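Local coordinates for protein tryparedoxin (Leishmania major, PDB 3S9F) that probably works as a thioredoxin-fold disulfide reductase, passing electrons through a redox-active cysteine pair to tryparedoxin peroxidase in the parasite's detoxification pathway, at residues G65-P68 / Q69-F73; E75-H78 / D79-N82; S108-F111 / A112-N115; E118-T121 / K122-V126; T144-A147 / R148-T152. All blocks are in the same frame, centred on the assembly; numbering follows the deposited sequence. Where two conformers were deposited one is given.

Overall arrangement
All five contacts are local, each joining neighbouring turns, caps or helix ends of one thioredoxin fold; contact 2 lies at the surface and the other four are partly buried. Contacts 1 and 2 share helix 61-77: its body carries buried apolar side chains, while its C-terminal end in contact 2 is a site of water bridges and a magnesium ion. Contacts 3 and 4 frame helix 114-123, the first as the turn leading in, the second as the Schellman motif that ends it; both reach the second subunit, and Ile109 packs on Leu120. Contact 5 starts helix 147-153, whose Leu151 meets Phe73 of contact 1. Contacts 2 and 3 lie on opposite sides of the chain's centre.

Contact 1: residues G65-P68 / Q69-F73; sequences GFTP and QLVEF
Phe66 and Leu70 meet one helical turn apart on the buried side of helix 61-77. With CG anti to the backbone N (chi1 -178°), the Phe66 ring is carried forward along the helix. From its CB the chain runs to CG and round the ring to Phe66 CE2, which lies 4.1 Å from Leu70 CD2 and equally near Leu70 CB, an oblique approach; the CE1 side of the ring turns instead to Arg148 and Thr152 of helix 147-153. One residue further on, Thr67 CG2 touches Val71 CG2 at 4.1 Å, and Val71 CG2 also rests 3.3 Å from Thr67 O. The hydroxyl of Thr67 points elsewhere, hydrogen-bonded to Tyr54 and Tyr100.

The backbone supports these pairs with successive i to i+4 bonds: Val71 N to Thr67 O at 2.8 Å, flanked by Leu70 N to Phe66 O and Glu72 N to Pro68 O. Pro68 has no N-H to give to the preceding turn, and the helix is kinked there. On the more exposed flank a water donates to both Gly65 O and Gln69 OE1, the latter at 2.7 Å, bridging one turn.

This helix is the crossover of the beta-alpha-beta unit between strands 50-56 and 83-89. Its chemistry is divided: apolar contacts and one buried hydroxyl held by two tyrosines face the fold, whereas water and the Glu72 to Lys76 salt bridge serve the outer side.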
loop_
_atom_site.group_PDB
_atom_site.type_symbol
_atom_site.label_atom_id
_atom_site.label_comp_id
_atom_site.label_asym_id
_atom_site.label_seq_id
_atom_site.Cartn_x
_atom_site.Cartn_y
_atom_site.Cartn_z
ATOM N N GLY A 65 28.363 4.675 7.591
ATOM C CA GLY A 65 29.514 4.178 6.817
ATOM C C GLY A 65 29.143 3.462 5.520
ATOM O O GLY A 65 29.927 3.437 4.578
ATOM N N PHE A 66 27.955 2.880 5.473
ATOM C CA PHE A 66 27.521 2.095 4.313
ATOM C C PHE A 66 26.796 2.917 3.236
ATOM O O PHE A 66 27.033 2.720 2.048
ATOM C CB PHE A 66 26.659 0.902 4.758
ATOM C CG PHE A 66 26.217 0.010 3.605
ATOM C CD1 PHE A 66 27.146 -0.758 2.919
ATOM C CD2 PHE A 66 24.889 -0.014 3.192
ATOM C CE1 PHE A 66 26.771 -1.568 1.852
ATOM C CE2 PHE A 66 24.484 -0.819 2.123
ATOM C CZ PHE A 66 25.426 -1.605 1.450
ATOM N N THR A 67 25.923 3.836 3.653
ATOM C CA THR A 67 25.124 4.638 2.720
ATOM C C THR A 67 25.964 5.327 1.617
ATOM O O THR A 67 25.611 5.260 0.443
ATOM C CB THR A 67 24.223 5.641 3.475
ATOM O OG1 THR A 67 23.211 4.913 4.182
ATOM C CG2 THR A 67 23.550 6.621 2.514
ATOM N N PRO A 68 27.093 5.974 1.984
ATOM C CA PRO A 68 27.913 6.559 0.918
ATOM C C PRO A 68 28.359 5.562 -0.162
ATOM O O PRO A 68 28.358 5.926 -1.337
ATOM C CB PRO A 68 29.132 7.115 1.670
ATOM C CG PRO A 68 28.617 7.412 3.025
ATOM C CD PRO A 68 27.613 6.327 3.320
ATOM N N GLN A 69 28.727 4.339 0.227
ATOM C CA GLN A 69 29.089 3.297 -0.746
ATOM C C GLN A 69 27.909 2.887 -1.624
ATOM O O GLN A 69 28.044 2.729 -2.842
ATOM C CB GLN A 69 29.622 2.040 -0.065
ATOM C CG GLN A 69 30.065 0.988 -1.107
ATOM C CD GLN A 69 30.884 -0.151 -0.532
ATOM O OE1 GLN A 69 31.154 -0.196 0.676
ATOM N NE2 GLN A 69 31.297 -1.080 -1.407
ATOM N N LEU A 70 26.761 2.693 -0.987
ATOM C CA LEU A 70 25.539 2.372 -1.739
ATOM C C LEU A 70 25.154 3.503 -2.708
ATOM O O LEU A 70 24.759 3.241 -3.844
ATOM C CB LEU A 70 24.402 2.035 -0.769
ATOM C CG LEU A 70 23.110 1.527 -1.416
ATOM C CD1 LEU A 70 23.337 0.262 -2.246
ATOM C CD2 LEU A 70 22.041 1.326 -0.313
ATOM N N VAL A 71 25.290 4.756 -2.277
ATOM C CA VAL A 71 25.035 5.911 -3.170
ATOM C C VAL A 71 25.924 5.857 -4.419
ATOM O O VAL A 71 25.453 6.027 -5.557
ATOM C CB VAL A 71 25.195 7.270 -2.441
ATOM C CG1 VAL A 71 25.198 8.423 -3.447
ATOM C CG2 VAL A 71 24.064 7.469 -1.463
ATOM N N GLU A 72 27.205 5.591 -4.199
ATOM C CA GLU A 72 28.158 5.505 -5.294
ATOM C C GLU A 72 27.816 4.319 -6.218
ATOM O O GLU A 72 27.844 4.456 -7.442
ATOM C CB GLU A 72 29.575 5.400 -4.734
ATOM C CG GLU A 72 30.680 5.634 -5.738
ATOM C CD GLU A 72 32.062 5.238 -5.204
ATOM O OE1 GLU A 72 32.181 4.835 -4.016
ATOM O OE2 GLU A 72 33.033 5.324 -5.981
ATOM N N PHE A 73 27.472 3.173 -5.627
ATOM C CA PHE A 73 27.126 1.980 -6.402
ATOM C C PHE A 73 25.888 2.213 -7.266
ATOM O O PHE A 73 25.866 1.836 -8.437
ATOM C CB PHE A 73 26.903 0.755 -5.498
ATOM C CG PHE A 73 26.692 -0.525 -6.268
ATOM C CD1 PHE A 73 25.409 -1.059 -6.434
ATOM C CD2 PHE A 73 27.775 -1.186 -6.850
ATOM C CE1 PHE A 73 25.223 -2.244 -7.166
ATOM C CE2 PHE A 73 27.601 -2.362 -7.577
ATOM C CZ PHE A 73 26.320 -2.895 -7.733
HETATM O O HOH W 1 30.691 0.698 3.201
#

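Contact 2: residues E75-H78 / D79-N82; sequences EKHH and DSKN. With MG (magnesium ion), chain F.
The His78 ring carries the Asp79 carboxylate over one face, with Asp79 CG 3.9 Å above the ring plane and displaced toward the rim; the two planes are 40° apart. Tyr74 also stacks with this imidazole, and its carbonyl is hydrogen-bonded to His78 ND1. The His77 ring meets that of Phe73. His78 NE2 binds a magnesium ion at 2.0 Å, and waters take most of its other positions. Asp79 acts in the second shell: Asp79 OD1 accepts hydrogen bonds from two of these waters, water 4 at 2.8 Å and water 5 at 2.7 Å, and may thereby help to orient them. His78 CG lies between its backbone N and carbonyl carbon (chi1 83°), which turns the imidazole back beside Asp79.

These residues close helix 61-77 of the thioredoxin fold and lead to strand 83-89. Lys81 N donates to His77 O at 2.8 Å, while a water linking Glu75 O, Asp79 N and Asp79 OD2 continues the helical pattern through solvent. A second water links Ser80 N to Lys76 O. Lys81 runs alongside His77, then bends at its last torsion to bring Lys81 NZ obliquely to the imidazole, 3.6 Å from His77 ND1.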
loop_
_atom_site.group_PDB
_atom_site.type_symbol
_atom_site.label_atom_id
_atom_site.label_comp_id
_atom_site.label_asym_id
_atom_site.label_seq_id
_atom_site.Cartn_x
_atom_site.Cartn_y
_atom_site.Cartn_z
ATOM N N GLU A 75 24.585 5.282 -8.292
ATOM C CA GLU A 75 24.865 6.279 -9.342
ATOM C C GLU A 75 25.551 5.651 -10.549
ATOM O O GLU A 75 25.202 5.942 -11.690
ATOM C CB GLU A 75 25.679 7.445 -8.782
ATOM C CG GLU A 75 24.838 8.318 -7.848
ATOM C CD GLU A 75 25.652 9.307 -7.043
ATOM O OE1 GLU A 75 26.895 9.320 -7.158
ATOM O OE2 GLU A 75 25.034 10.071 -6.269
ATOM N N LYS A 76 26.483 4.747 -10.274
ATOM C CA LYS A 76 27.285 4.083 -11.296
ATOM C C LYS A 76 26.580 2.955 -12.057
ATOM O O LYS A 76 26.835 2.770 -13.256
ATOM C CB LYS A 76 28.541 3.517 -10.644
ATOM C CG LYS A 76 29.623 4.545 -10.358
ATOM C CD LYS A 76 30.874 3.827 -9.866
ATOM C CE LYS A 76 31.683 4.695 -8.929
ATOM N NZ LYS A 76 32.534 3.848 -8.043
ATOM N N HIS A 77 25.704 2.214 -11.376
ATOM C CA HIS A 77 25.191 0.939 -11.894
ATOM C C HIS A 77 23.670 0.776 -11.988
ATOM O O HIS A 77 23.210 -0.194 -12.585
ATOM C CB HIS A 77 25.727 -0.231 -11.063
ATOM C CG HIS A 77 27.215 -0.356 -11.073
ATOM N ND1 HIS A 77 27.909 -0.915 -12.126
ATOM C CD2 HIS A 77 28.142 -0.001 -10.155
ATOM C CE1 HIS A 77 29.202 -0.890 -11.860
ATOM N NE2 HIS A 77 29.370 -0.342 -10.670
ATOM N N HIS A 78 22.881 1.679 -11.402
ATOM C CA HIS A 78 21.425 1.422 -11.366
ATOM C C HIS A 78 20.799 1.327 -12.770
ATOM O O HIS A 78 19.867 0.558 -12.973
ATOM C CB HIS A 78 20.660 2.358 -10.418
ATOM C CG HIS A 78 20.306 3.691 -11.003
ATOM N ND1 HIS A 78 21.211 4.725 -11.103
ATOM C CD2 HIS A 78 19.126 4.179 -11.455
ATOM C CE1 HIS A 78 20.613 5.781 -11.625
ATOM N NE2 HIS A 78 19.344 5.481 -11.839
ATOM N N ASP A 79 21.325 2.094 -13.724
ATOM C CA ASP A 79 20.816 2.052 -15.107
ATOM C C ASP A 79 21.232 0.781 -15.829
ATOM O O ASP A 79 20.385 0.045 -16.359
ATOM C CB ASP A 79 21.306 3.264 -15.900
ATOM C CG ASP A 79 20.673 4.555 -15.442
ATOM O OD1 ASP A 79 19.427 4.628 -15.412
ATOM O OD2 ASP A 79 21.426 5.505 -15.118
ATOM N N SER A 80 22.543 0.535 -15.855
ATOM C CA SER A 80 23.118 -0.594 -16.582
ATOM C C SER A 80 22.716 -1.938 -15.977
ATOM O O SER A 80 22.493 -2.898 -16.705
ATOM C CB SER A 80 24.641 -0.474 -16.669
ATOM O OG SER A 80 25.244 -0.480 -15.384
ATOM N N LYS A 81 22.606 -1.995 -14.653
ATOM C CA LYS A 81 22.164 -3.221 -13.980
ATOM C C LYS A 81 20.658 -3.232 -13.678
ATOM O O LYS A 81 20.155 -4.163 -13.037
ATOM C CB LYS A 81 22.984 -3.482 -12.713
ATOM C CG LYS A 81 24.442 -3.874 -12.987
ATOM C CD LYS A 81 25.225 -3.920 -11.702
ATOM C CE LYS A 81 26.573 -4.613 -11.841
ATOM N NZ LYS A 81 27.289 -4.345 -13.107
ATOM N N ASN A 82 19.951 -2.204 -14.151
ATOM C CA ASN A 82 18.479 -2.169 -14.135
ATOM C C ASN A 82 17.856 -2.383 -12.740
ATOM O O ASN A 82 17.053 -3.303 -12.529
ATOM C CB ASN A 82 17.910 -3.183 -15.151
ATOM C CG ASN A 82 16.437 -2.971 -15.421
ATOM O OD1 ASN A 82 15.965 -1.836 -15.486
ATOM N ND2 ASN A 82 15.689 -4.071 -15.546
HETATM MG MG MG F . 17.756 6.655 -12.353
HETATM O O HOH W 2 23.570 4.350 -13.302
HETATM O O HOH W 3 24.365 2.380 -15.026
HETATM O O HOH W 4 17.268 5.510 -13.822
HETATM O O HOH W 5 19.090 7.180 -14.521
HETATM O O HOH W 6 16.115 5.025 -11.494
HETATM O O HOH W 7 17.147 7.109 -10.382
HETATM O O HOH W 8 15.996 7.956 -12.993
#

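Contact 3: residues S108-F111 / A112-N115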
loop_
_atom_site.group_PDB
_atom_site.type_symbol
_atom_site.label_atom_id
_atom_site.label_comp_id
_atom_site.label_asym_id
_atom_site.label_seq_id
_atom_site.Cartn_x
_atom_site.Cartn_y
_atom_site.Cartn_z
ATOM N N SER A 108 11.926 6.796 -1.796
ATOM C CA SER A 108 11.631 6.468 -0.384
ATOM C C SER A 108 10.156 6.191 -0.178
ATOM O O SER A 108 9.292 6.774 -0.799
ATOM C CB SER A 108 12.075 7.609 0.570
ATOM O OG SER A 108 11.887 7.257 1.940
ATOM N N ILE A 109 9.871 5.287 0.743
ATOM C CA ILE A 109 8.551 5.261 1.348
ATOM C C ILE A 109 8.412 6.584 2.126
ATOM O O ILE A 109 9.342 6.983 2.841
ATOM C CB ILE A 109 8.458 4.048 2.294
ATOM C CG1 ILE A 109 8.541 2.740 1.472
ATOM C CG2 ILE A 109 7.176 4.117 3.143
ATOM C CD1 ILE A 109 8.880 1.488 2.331
ATOM N N PRO A 110 7.274 7.285 1.970
ATOM C CA PRO A 110 7.146 8.569 2.645
ATOM C C PRO A 110 7.236 8.409 4.162
ATOM O O PRO A 110 6.861 7.364 4.720
ATOM C CB PRO A 110 5.755 9.044 2.243
ATOM C CG PRO A 110 5.506 8.386 0.917
ATOM C CD PRO A 110 6.155 7.018 1.052
ATOM N N PHE A 111 7.773 9.439 4.810
ATOM C CA PHE A 111 7.917 9.435 6.260
ATOM C C PHE A 111 6.622 9.065 6.997
ATOM O O PHE A 111 6.648 8.339 7.998
ATOM C CB PHE A 111 8.365 10.810 6.765
ATOM C CG PHE A 111 8.418 10.888 8.257
ATOM C CD1 PHE A 111 9.454 10.278 8.951
ATOM C CD2 PHE A 111 7.399 11.526 8.974
ATOM C CE1 PHE A 111 9.503 10.333 10.342
ATOM C CE2 PHE A 111 7.428 11.578 10.367
ATOM C CZ PHE A 111 8.488 10.985 11.053
ATOM N N ALA A 112 5.507 9.604 6.514
ATOM C CA ALA A 112 4.191 9.386 7.103
ATOM C C ALA A 112 3.756 7.923 7.098
ATOM O O ALA A 112 2.887 7.521 7.901
ATOM C CB ALA A 112 3.148 10.244 6.362
ATOM N N ASN A 113 4.340 7.134 6.190
ATOM C CA ASN A 113 3.987 5.722 6.055
ATOM C C ASN A 113 4.875 4.798 6.890
ATOM O O ASN A 113 5.386 3.776 6.414
ATOM C CB ASN A 113 3.970 5.318 4.598
ATOM C CG ASN A 113 2.871 6.006 3.831
ATOM O OD1 ASN A 113 1.670 5.768 4.067
ATOM N ND2 ASN A 113 3.256 6.850 2.900
ATOM N N ARG A 114 5.017 5.161 8.155
ATOM C CA ARG A 114 5.786 4.383 9.127
ATOM C C ARG A 114 5.271 2.951 9.260
ATOM O O ARG A 114 6.076 2.014 9.382
ATOM C CB ARG A 114 5.718 5.064 10.491
ATOM C CG ARG A 114 6.329 6.455 10.510
ATOM C CD ARG A 114 5.501 7.372 11.398
ATOM N NE ARG A 114 6.307 8.315 12.170
ATOM C CZ ARG A 114 7.043 7.991 13.236
ATOM N NH1 ARG A 114 7.115 6.730 13.667
ATOM N NH2 ARG A 114 7.722 8.934 13.867
ATOM N N ASN A 115 3.943 2.809 9.257
ATOM C CA ASN A 115 3.246 1.536 9.360
ATOM C C ASN A 115 3.822 0.571 8.335
ATOM O O ASN A 115 4.083 -0.596 8.637
ATOM C CB ASN A 115 1.742 1.713 9.030
ATOM C CG ASN A 115 0.860 1.952 10.241
ATOM O OD1 ASN A 115 -0.305 2.343 10.080
ATOM N ND2 ASN A 115 1.380 1.711 11.451
#
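The backbone bond of this contact is Asn113 N to Pro110 O, 2.9 Å long, closing a type I beta turn across Phe111 and Ala112. It is somewhat bent, with an angle of 149° at the hydrogen, and the donor stands above the carbonyl plane. Asn113 is also the centre of an inverse gamma turn, in which Arg114 N makes a weak bond to Ala112 O. Nearer the strand, the Ser108 hydroxyl donates to Ile109 O at 2.7 Å.

Van der Waals packing follows the turn. Asn113 ND2 rests across the Pro110 ring, 3.4 Å from Pro110 CG and about as far from its CB and CD. On the inner side Ile109 CG2 meets Asn113 CB at 3.7 Å.

Phe111 and Arg114 make an oblique packing contact. Their side chains run side by side, with ring and guanidinium planes 73° apart, and Phe111 CZ lies 3.6 Å from Arg114 NH2 and just as near Arg114 NE. Bends at chi2 and chi3 of Arg114 bring the guanidinium round to the ring, and Arg114 CG lies 3.2 Å from Phe111 O.

The turn joins strand 107-108 to helix 114-123, with Asn113 at the N-cap position, although its side chain makes no capping bond. Ile109 is buried between strand 83-89 and that helix, Phe111 leans on Phe97 of helix 94-101, and Asn113 packs against Asn113 of the second subunit.

Contact 4: residues E118-T121 / K122-V126; sequences EALT and KKYSV
The backbone of 118-126 runs as regular helix to Lys123 and then closes in a Schellman motif, with Ser125 at positive phi as the C-prime residue, Val126 N bonded back to Thr121 O and Ser125 N to Lys122 O.

Among the side chains, Leu120 and Tyr124 lie alongside each other and point the same way, Leu120 CD2 coming to 4.2 Å from Tyr124 CE1. Tyr124 CG is anti to its carbonyl carbon (chi1 -66°), a setting that also puts Tyr124 CD1 3.4 Å from Leu120 O. Lys123 CD lies over one ring face, 3.6 Å above the Tyr124 plane and displaced toward the rim. After the reversal Val126 folds back toward the helix, and Val126 CB lies 4.1 Å from Thr121 CG2. The Thr121 hydroxyl is engaged by Val117 O and Trp90 NE1.

Of the two bonds that define the stop, Val126 N to Thr121 O is 2.9 Å long, nearly straight at 167° and in the carbonyl plane, while Ser125 N to Lys122 O measures 3.1 Å. Before them Lys123 N bonds to Ala119 O at 2.8 Å, between the pairs Lys122 N to Glu118 O and Tyr124 N to Leu120 O. A water adds weak bonds to Thr121 O and Val126 O.

Leu120 and Val126 pack onto Phe55 of strand 50-56, and Tyr124 onto Ile133 of strand 131-136. The same helix also meets the second subunit: Ala119 packs on Ala31, Leu120 on Leu28, and Lys123 and Tyr124 on His27 of that chain.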
loop_
_atom_site.group_PDB
_atom_site.type_symbol
_atom_site.label_atom_id
_atom_site.label_comp_id
_atom_site.label_asym_id
_atom_site.label_seq_id
_atom_site.Cartn_x
_atom_site.Cartn_y
_atom_site.Cartn_z
ATOM N N GLU A 118 7.355 -0.584 9.213
ATOM C CA GLU A 118 7.253 -1.540 10.322
ATOM C C GLU A 118 6.872 -2.924 9.809
ATOM O O GLU A 118 7.460 -3.926 10.215
ATOM C CB GLU A 118 6.225 -1.070 11.340
ATOM C CG GLU A 118 6.609 0.176 12.117
ATOM C CD GLU A 118 5.786 0.369 13.389
ATOM O OE1 GLU A 118 4.717 -0.273 13.559
ATOM O OE2 GLU A 118 6.226 1.173 14.235
ATOM N N ALA A 119 5.888 -2.973 8.920
ATOM C CA ALA A 119 5.454 -4.239 8.307
ATOM C C ALA A 119 6.508 -4.921 7.452
ATOM O O ALA A 119 6.683 -6.138 7.529
ATOM C CB ALA A 119 4.181 -4.014 7.486
ATOM N N LEU A 120 7.186 -4.144 6.606
ATOM C CA LEU A 120 8.256 -4.677 5.769
ATOM C C LEU A 120 9.423 -5.163 6.606
ATOM O O LEU A 120 10.039 -6.160 6.284
ATOM C CB LEU A 120 8.747 -3.611 4.778
ATOM C CG LEU A 120 7.769 -3.247 3.651
ATOM C CD1 LEU A 120 8.444 -2.184 2.804
ATOM C CD2 LEU A 120 7.442 -4.458 2.809
ATOM N N THR A 121 9.713 -4.446 7.692
ATOM C CA THR A 121 10.744 -4.834 8.640
ATOM C C THR A 121 10.402 -6.216 9.205
ATOM O O THR A 121 11.271 -7.102 9.282
ATOM C CB THR A 121 10.858 -3.757 9.779
ATOM O OG1 THR A 121 11.406 -2.543 9.220
ATOM C CG2 THR A 121 11.751 -4.226 10.903
ATOM N N LYS A 122 9.136 -6.398 9.596
ATOM C CA LYS A 122 8.701 -7.685 10.140
ATOM C C LYS A 122 8.789 -8.763 9.059
ATOM O O LYS A 122 9.329 -9.853 9.294
ATOM C CB LYS A 122 7.290 -7.591 10.724
ATOM C CG LYS A 122 6.780 -8.935 11.272
ATOM C CD LYS A 122 5.683 -8.746 12.304
ATOM C CE LYS A 122 5.525 -10.000 13.145
ATOM N NZ LYS A 122 5.030 -9.615 14.477
ATOM N N LYS A 123 8.286 -8.446 7.873
ATOM C CA LYS A 123 8.216 -9.405 6.768
ATOM C C LYS A 123 9.564 -10.034 6.446
ATOM O O LYS A 123 9.655 -11.270 6.313
ATOM C CB LYS A 123 7.659 -8.754 5.499
ATOM C CG LYS A 123 7.617 -9.728 4.314
ATOM C CD LYS A 123 7.211 -9.061 2.994
ATOM C CE LYS A 123 7.228 -10.099 1.849
ATOM N NZ LYS A 123 6.219 -11.174 2.086
ATOM N N TYR A 124 10.587 -9.185 6.324
ATOM C CA TYR A 124 11.921 -9.604 5.917
ATOM C C TYR A 124 12.852 -9.851 7.085
ATOM O O TYR A 124 14.064 -9.940 6.900
ATOM C CB TYR A 124 12.528 -8.577 4.935
ATOM C CG TYR A 124 11.767 -8.527 3.618
ATOM C CD1 TYR A 124 11.040 -7.389 3.243
ATOM C CD2 TYR A 124 11.784 -9.614 2.742
ATOM C CE1 TYR A 124 10.339 -7.338 2.033
ATOM C CE2 TYR A 124 11.103 -9.573 1.531
ATOM C CZ TYR A 124 10.386 -8.435 1.180
ATOM O OH TYR A 124 9.700 -8.432 -0.020
ATOM N N SER A 125 12.275 -9.944 8.285
ATOM C CA SER A 125 13.038 -10.242 9.514
ATOM C C SER A 125 14.262 -9.333 9.616
ATOM O O SER A 125 15.385 -9.807 9.845
ATOM C CB SER A 125 13.480 -11.705 9.528
ATOM O OG SER A 125 12.379 -12.588 9.487
ATOM N N VAL A 126 14.052 -8.032 9.426
ATOM C CA VAL A 126 15.140 -7.064 9.500
ATOM C C VAL A 126 15.388 -6.753 10.971
ATOM O O VAL A 126 14.665 -5.959 11.593
ATOM C CB VAL A 126 14.835 -5.775 8.714
ATOM C CG1 VAL A 126 16.063 -4.845 8.753
ATOM C CG2 VAL A 126 14.482 -6.128 7.272
HETATM O O HOH W 9 12.068 -7.894 12.439
#

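Contact 5: residues T144-A147 / R148-T152; sequences TTRA and RHALT
This is a helix-start contact: Arg146, at the N-cap position, meets Ala150 through the first turn of helix 147-153, just after strand 142-144. The carbonyl Arg146 O receives Ala150 N at 2.9 Å, nearly straight at 166°. Ala147 O continues the pattern by accepting Leu151 N, again at 2.9 Å, from a donor tilted out of the carbonyl plane. The methyl of Ala150 lies close against this turn, Ala150 CB being 3.3 Å from Arg146 O. Farther out, the guanidinium of Arg146 approaches the same methyl obliquely, with Arg146 NH2 4.3 Å from Ala150 CB.

Before the helix, Arg146 N makes a weak bond to Thr144 OG1, which is also hydrogen-bonded to Trp162 O. Beyond the first turn Thr152 OG1 donates to His149 O at 2.8 Å. With chi1 at 75° the hydroxyl oxygen stands between backbone N and carbonyl carbon, folded back onto the preceding turn.

Ala147 is buried against Phe52 of strand 50-56, Leu132 of strand 131-136 and Trp162, while Ala150 also rests on Trp162. Leu151 reaches Leu70 and Phe73 of helix 61-77, laying the short helix beside that longer one.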
loop_
_atom_site.group_PDB
_atom_site.type_symbol
_atom_site.label_atom_id
_atom_site.label_comp_id
_atom_site.label_asym_id
_atom_site.label_seq_id
_atom_site.Cartn_x
_atom_site.Cartn_y
_atom_site.Cartn_z
ATOM N N THR A 144 17.635 -11.385 -2.949
ATOM C CA THR A 144 18.770 -11.348 -2.024
ATOM C C THR A 144 18.423 -10.693 -0.684
ATOM O O THR A 144 17.719 -9.682 -0.636
ATOM C CB THR A 144 19.995 -10.652 -2.690
ATOM O OG1 THR A 144 21.107 -10.643 -1.792
ATOM C CG2 THR A 144 19.664 -9.204 -3.146
ATOM N N THR A 145 18.904 -11.277 0.405
ATOM C CA THR A 145 18.764 -10.653 1.727
ATOM C C THR A 145 20.131 -10.259 2.307
ATOM O O THR A 145 20.206 -9.753 3.425
ATOM C CB THR A 145 18.026 -11.569 2.707
ATOM O OG1 THR A 145 18.794 -12.765 2.897
ATOM C CG2 THR A 145 16.639 -11.937 2.148
ATOM N N ARG A 146 21.198 -10.481 1.539
ATOM C CA ARG A 146 22.574 -10.295 2.022
ATOM C C ARG A 146 23.333 -9.217 1.244
ATOM O O ARG A 146 24.574 -9.178 1.259
ATOM C CB ARG A 146 23.328 -11.630 1.887
ATOM C CG ARG A 146 23.281 -12.180 0.426
ATOM C CD ARG A 146 24.017 -13.511 0.228
ATOM N NE ARG A 146 25.350 -13.322 -0.346
ATOM C CZ ARG A 146 25.735 -13.726 -1.557
ATOM N NH1 ARG A 146 24.903 -14.381 -2.361
ATOM N NH2 ARG A 146 26.977 -13.488 -1.963
ATOM N N ALA A 147 22.600 -8.339 0.566
ATOM C CA ALA A 147 23.221 -7.415 -0.365
ATOM C C ALA A 147 24.082 -6.353 0.341
ATOM O O ALA A 147 25.033 -5.866 -0.251
ATOM C CB ALA A 147 22.171 -6.765 -1.243
ATOM N N ARG A 148 23.761 -6.026 1.597
ATOM C CA ARG A 148 24.609 -5.069 2.376
ATOM C C ARG A 148 26.032 -5.634 2.489
ATOM O O ARG A 148 26.995 -4.953 2.105
ATOM C CB ARG A 148 24.015 -4.763 3.764
ATOM C CG ARG A 148 24.834 -3.769 4.609
ATOM C CD ARG A 148 26.073 -4.446 5.197
ATOM N NE ARG A 148 26.864 -3.539 6.015
ATOM C CZ ARG A 148 26.747 -3.454 7.337
ATOM N NH1 ARG A 148 25.875 -4.223 7.972
ATOM N NH2 ARG A 148 27.498 -2.599 8.022
ATOM N N HIS A 149 26.160 -6.862 2.977
ATOM C CA HIS A 149 27.474 -7.463 3.081
ATOM C C HIS A 149 28.078 -7.798 1.713
ATOM O O HIS A 149 29.271 -7.522 1.485
ATOM C CB HIS A 149 27.460 -8.621 4.085
ATOM C CG HIS A 149 27.337 -8.155 5.508
ATOM N ND1 HIS A 149 28.264 -7.320 6.096
ATOM C CD2 HIS A 149 26.386 -8.378 6.446
ATOM C CE1 HIS A 149 27.893 -7.055 7.337
ATOM N NE2 HIS A 149 26.757 -7.687 7.575
ATOM N N ALA A 150 27.268 -8.311 0.788
ATOM C CA ALA A 150 27.747 -8.643 -0.556
ATOM C C ALA A 150 28.362 -7.436 -1.282
ATOM O O ALA A 150 29.445 -7.538 -1.875
ATOM C CB ALA A 150 26.620 -9.261 -1.383
ATOM N N LEU A 151 27.686 -6.290 -1.221
ATOM C CA LEU A 151 28.187 -5.106 -1.903
ATOM C C LEU A 151 29.541 -4.648 -1.371
ATOM O O LEU A 151 30.422 -4.284 -2.163
ATOM C CB LEU A 151 27.170 -3.960 -1.934
ATOM C CG LEU A 151 27.741 -2.633 -2.471
ATOM C CD1 LEU A 151 28.113 -2.794 -3.938
ATOM C CD2 LEU A 151 26.771 -1.468 -2.292
ATOM N N THR A 152 29.731 -4.687 -0.052
ATOM C CA THR A 152 31.026 -4.289 0.512
ATOM C C THR A 152 32.178 -5.168 0.018
ATOM O O THR A 152 33.301 -4.696 -0.130
ATOM C CB THR A 152 31.021 -4.256 2.055
ATOM O OG1 THR A 152 31.059 -5.590 2.572
ATOM C CG2 THR A 152 29.774 -3.548 2.562
#